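Local coordinates for protein oligogalacturonate lyase (PDB 3PE7) that cleaves oligogalacturonates by beta-elimination in the cytoplasm, using a seven-bladed beta-propeller with a bound manganese ion, at residues S295-G301 with F321-M327. Sequence-based numbering, arbitrary orientation.
Sequences SLMVGDG and FLYVFNM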
ATOM      1  N   SER A 295     -13.308   9.002  -8.081  1.00 10.48           N
ATOM      2  CA  SER A 295     -14.764   8.858  -8.215  1.00 10.66           C
ATOM      3  C   SER A 295     -15.298   7.582  -7.548  1.00 10.60           C
ATOM      4  O   SER A 295     -16.489   7.469  -7.277  1.00 11.31           O
ATOM      5  CB  SER A 295     -15.169   8.890  -9.694  1.00 10.66           C
ATOM      6  OG  SER A 295     -14.496   7.889 -10.444  1.00 11.26           O
ATOM      7  N   LEU A 296     -14.417   6.603  -7.343  1.00 10.23           N
ATOM      8  CA  LEU A 296     -14.760   5.386  -6.593  1.00  9.35           C
ATOM      9  C   LEU A 296     -13.714   5.136  -5.525  1.00  9.52           C
ATOM     10  O   LEU A 296     -12.533   5.387  -5.749  1.00  9.53           O
ATOM     11  CB  LEU A 296     -14.801   4.161  -7.516  1.00 10.19           C
ATOM     12  CG  LEU A 296     -15.846   4.103  -8.638  1.00 10.77           C
ATOM     13  CD1 LEU A 296     -15.553   2.905  -9.530  1.00 12.31           C
ATOM     14  CD2 LEU A 296     -17.249   4.035  -8.039  1.00 13.16           C
ATOM     15  N   MET A 297     -14.153   4.651  -4.363  1.00  9.07           N
ATOM     16  CA  MET A 297     -13.224   4.223  -3.322  1.00  9.07           C
ATOM     17  C   MET A 297     -13.596   2.840  -2.822  1.00  8.77           C
ATOM     18  O   MET A 297     -14.726   2.390  -2.988  1.00  9.14           O
ATOM     19  CB  MET A 297     -13.162   5.228  -2.169  1.00  9.62           C
ATOM     20  CG  MET A 297     -12.668   6.621  -2.602  1.00  8.93           C
ATOM     21  SD  MET A 297     -12.300   7.720  -1.220  1.00 11.89           S
ATOM     22  CE  MET A 297     -12.056   9.243  -2.133  1.00  9.90           C
ATOM     23  N   VAL A 298     -12.616   2.163  -2.243  1.00  8.39           N
ATOM     24  CA  VAL A 298     -12.841   0.820  -1.725  1.00  8.45           C
ATOM     25  C   VAL A 298     -12.182   0.664  -0.369  1.00  8.75           C
ATOM     26  O   VAL A 298     -11.075   1.171  -0.140  1.00  7.94           O
ATOM     27  CB  VAL A 298     -12.357  -0.262  -2.751  1.00  7.94           C
ATOM     28  CG1 VAL A 298     -10.835  -0.190  -2.995  1.00  9.69           C
ATOM     29  CG2 VAL A 298     -12.762  -1.674  -2.280  1.00  8.92           C
ATOM     30  N   GLY A 299     -12.866  -0.037   0.543  1.00  8.96           N
ATOM     31  CA  GLY A 299     -12.305  -0.279   1.876  1.00  8.99           C
ATOM     32  C   GLY A 299     -12.626  -1.685   2.368  1.00  9.14           C
ATOM     33  O   GLY A 299     -13.590  -2.297   1.933  1.00  8.75           O
ATOM     34  N   ASP A 300     -11.792  -2.178   3.274  1.00  8.92           N
ATOM     35  CA  ASP A 300     -11.948  -3.538   3.809  1.00  8.91           C
ATOM     36  C   ASP A 300     -12.463  -3.508   5.228  1.00  9.07           C
ATOM     37  O   ASP A 300     -11.787  -3.004   6.129  1.00  9.53           O
ATOM     38  CB  ASP A 300     -10.648  -4.372   3.680  1.00  9.16           C
ATOM     39  CG  ASP A 300      -9.359  -3.613   4.074  1.00 10.48           C
ATOM     40  OD1 ASP A 300      -8.300  -4.284   4.101  1.00 11.65           O
ATOM     41  OD2 ASP A 300      -9.366  -2.386   4.299  1.00 10.62           O
ATOM     42  N   GLY A 301     -13.660  -4.062   5.435  1.00  9.43           N
ATOM     43  CA  GLY A 301     -14.260  -4.093   6.791  1.00  9.88           C
ATOM     44  C   GLY A 301     -13.271  -4.600   7.825  1.00 10.93           C
ATOM     45  O   GLY A 301     -12.581  -5.603   7.610  1.00 10.20           O
ATOM     46  N   PHE A 321     -16.725  -7.762   5.124  1.00 10.53           N
ATOM     47  CA  PHE A 321     -17.110  -7.222   3.821  1.00 10.24           C
ATOM     48  C   PHE A 321     -16.129  -6.226   3.223  1.00  9.79           C
ATOM     49  O   PHE A 321     -15.405  -5.536   3.951  1.00 10.27           O
ATOM     50  CB  PHE A 321     -18.504  -6.578   3.895  1.00 10.94           C
ATOM     51  CG  PHE A 321     -19.582  -7.567   4.198  1.00 12.38           C
ATOM     52  CD1 PHE A 321     -20.112  -7.654   5.481  1.00 12.64           C
ATOM     53  CD2 PHE A 321     -20.040  -8.446   3.205  1.00 12.70           C
ATOM     54  CE1 PHE A 321     -21.113  -8.602   5.787  1.00 14.68           C
ATOM     55  CE2 PHE A 321     -21.036  -9.410   3.503  1.00 14.43           C
ATOM     56  CZ  PHE A 321     -21.573  -9.473   4.797  1.00 14.81           C
ATOM     57  N   LEU A 322     -16.125  -6.194   1.891  1.00  8.81           N
ATOM     58  CA  LEU A 322     -15.497  -5.129   1.105  1.00  8.78           C
ATOM     59  C   LEU A 322     -16.575  -4.142   0.676  1.00  9.30           C
ATOM     60  O   LEU A 322     -17.633  -4.557   0.183  1.00  9.70           O
ATOM     61  CB  LEU A 322     -14.797  -5.708  -0.129  1.00  9.99           C
ATOM     62  CG  LEU A 322     -13.588  -6.596   0.209  1.00  8.68           C
ATOM     63  CD1 LEU A 322     -13.358  -7.661  -0.842  1.00  8.76           C
ATOM     64  CD2 LEU A 322     -12.307  -5.781   0.425  1.00 10.02           C
ATOM     65  N   TYR A 323     -16.282  -2.845   0.821  1.00  8.47           N
ATOM     66  CA  TYR A 323     -17.240  -1.796   0.486  1.00  9.10           C
ATOM     67  C   TYR A 323     -16.721  -0.937  -0.638  1.00  9.59           C
ATOM     68  O   TYR A 323     -15.542  -0.601  -0.661  1.00  8.88           O
ATOM     69  CB  TYR A 323     -17.490  -0.883   1.688  1.00  9.04           C
ATOM     70  CG  TYR A 323     -18.074  -1.602   2.868  1.00  9.52           C
ATOM     71  CD1 TYR A 323     -19.452  -1.840   2.946  1.00 10.22           C
ATOM     72  CD2 TYR A 323     -17.250  -2.066   3.886  1.00 10.69           C
ATOM     73  CE1 TYR A 323     -20.006  -2.531   4.036  1.00 12.58           C
ATOM     74  CE2 TYR A 323     -17.787  -2.739   5.002  1.00 11.82           C
ATOM     75  CZ  TYR A 323     -19.165  -2.971   5.055  1.00 13.06           C
ATOM     76  OH  TYR A 323     -19.682  -3.650   6.131  1.00 14.94           O
ATOM     77  N   VAL A 324     -17.614  -0.553  -1.556  1.00  9.48           N
ATOM     78  CA  VAL A 324     -17.233   0.411  -2.591  1.00 10.06           C
ATOM     79  C   VAL A 324     -18.067   1.657  -2.384  1.00 10.01           C
ATOM     80  O   VAL A 324     -19.291   1.574  -2.167  1.00 10.63           O
ATOM     81  CB  VAL A 324     -17.393  -0.138  -4.036  1.00  9.35           C
ATOM     82  CG1 VAL A 324     -17.334   1.004  -5.076  1.00  9.63           C
ATOM     83  CG2 VAL A 324     -16.321  -1.161  -4.326  1.00 11.13           C
ATOM     84  N   PHE A 325     -17.395   2.800  -2.439  1.00 11.10           N
ATOM     85  CA  PHE A 325     -18.031   4.100  -2.235  1.00 11.51           C
ATOM     86  C   PHE A 325     -18.065   4.824  -3.559  1.00 12.30           C
ATOM     87  O   PHE A 325     -17.017   5.070  -4.159  1.00 12.25           O
ATOM     88  CB  PHE A 325     -17.262   4.920  -1.188  1.00 11.46           C
ATOM     89  CG  PHE A 325     -17.029   4.180   0.093  1.00 10.19           C
ATOM     90  CD1 PHE A 325     -17.985   4.194   1.106  1.00 10.81           C
ATOM     91  CD2 PHE A 325     -15.876   3.433   0.274  1.00  8.16           C
ATOM     92  CE1 PHE A 325     -17.776   3.488   2.288  1.00 12.01           C
ATOM     93  CE2 PHE A 325     -15.656   2.721   1.447  1.00  8.30           C
ATOM     94  CZ  PHE A 325     -16.600   2.740   2.456  1.00 10.91           C
ATOM     95  N   ASN A 326     -19.275   5.111  -4.052  1.00 12.48           N
ATOM     96  CA  ASN A 326     -19.429   5.883  -5.282  1.00 14.05           C
ATOM     97  C   ASN A 326     -19.475   7.355  -4.913  1.00 14.43           C
ATOM     98  O   ASN A 326     -20.437   7.844  -4.307  1.00 14.60           O
ATOM     99  CB  ASN A 326     -20.684   5.431  -6.051  1.00 14.10           C
ATOM    100  CG  ASN A 326     -20.850   6.143  -7.389  1.00 15.90           C
ATOM    101  OD1 ASN A 326     -20.504   7.319  -7.537  1.00 16.74           O
ATOM    102  ND2 ASN A 326     -21.414   5.432  -8.364  1.00 16.31           N
ATOM    103  N   MET A 327     -18.392   8.054  -5.248  1.00 15.40           N
ATOM    104  CA  MET A 327     -18.200   9.412  -4.775  1.00 16.30           C
ATOM    105  C   MET A 327     -18.958  10.432  -5.623  1.00 18.10           C
ATOM    106  O   MET A 327     -19.024  11.596  -5.269  1.00 18.70           O
ATOM    107  CB  MET A 327     -16.706   9.756  -4.699  1.00 16.47           C
ATOM    108  CG  MET A 327     -15.833   8.722  -3.956  1.00 15.90           C
ATOM    109  SD  MET A 327     -16.328   8.345  -2.252  1.00 16.69           S
ATOM    110  CE  MET A 327     -16.046   9.952  -1.478  1.00 18.63           C
TER
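Met-297 and Phe-325 exchange two backbone hydrogen bonds, from Phe-325 N to Met-297 O (2.8 Å) and from Met-297 N to Phe-325 O (2.9 Å), and Gly-299 and Tyr-323 repeat this reciprocal pairing. Met-327 N to Ser-295 O and Gly-301 N to Phe-321 O (2.7 Å) extend the antiparallel ladder at its two ends. Weaker CA-H...O contacts lie between these rungs, as from Val-298 CA to Tyr-323 O (3.2 Å). The pair illustrates how hydrogen-bonded and non-hydrogen-bonded pairs alternate in an antiparallel sheet, here in the middle two strands of a four-stranded propeller blade.

On one face, Phe-325 turns the edge of its ring to the backbone of Gly-299, with CE2 4.0 Å from Gly-299 N. The Tyr-323 ring likewise sets its edge against Gly-301 CA. Further along, Met-297, extended beyond CG, crosses the Met-327 side chain at about a right angle. The two CG atoms lie 4.0 Å apart; beyond them, bends at chi2 (-56°) and chi3 (-65°) bring Met-327 CE round to 4.1 Å from Met-297 CE. On the other face, Val-298 CG2 meets Val-324 CG2, and Leu-322 CD2 packs on Asp-300 CB (3.9 Å).

Asp-300 OD1 accepts a hydrogen bond from ND1 of the manganese ligand His-287. The ladder fixes the backbone on both sides of Asp-300, through Gly-299 and Gly-301, and so places a second-shell carboxylate beside the metal site; it would be expected to orient that imidazole and probably makes it a stronger electron donor to manganese.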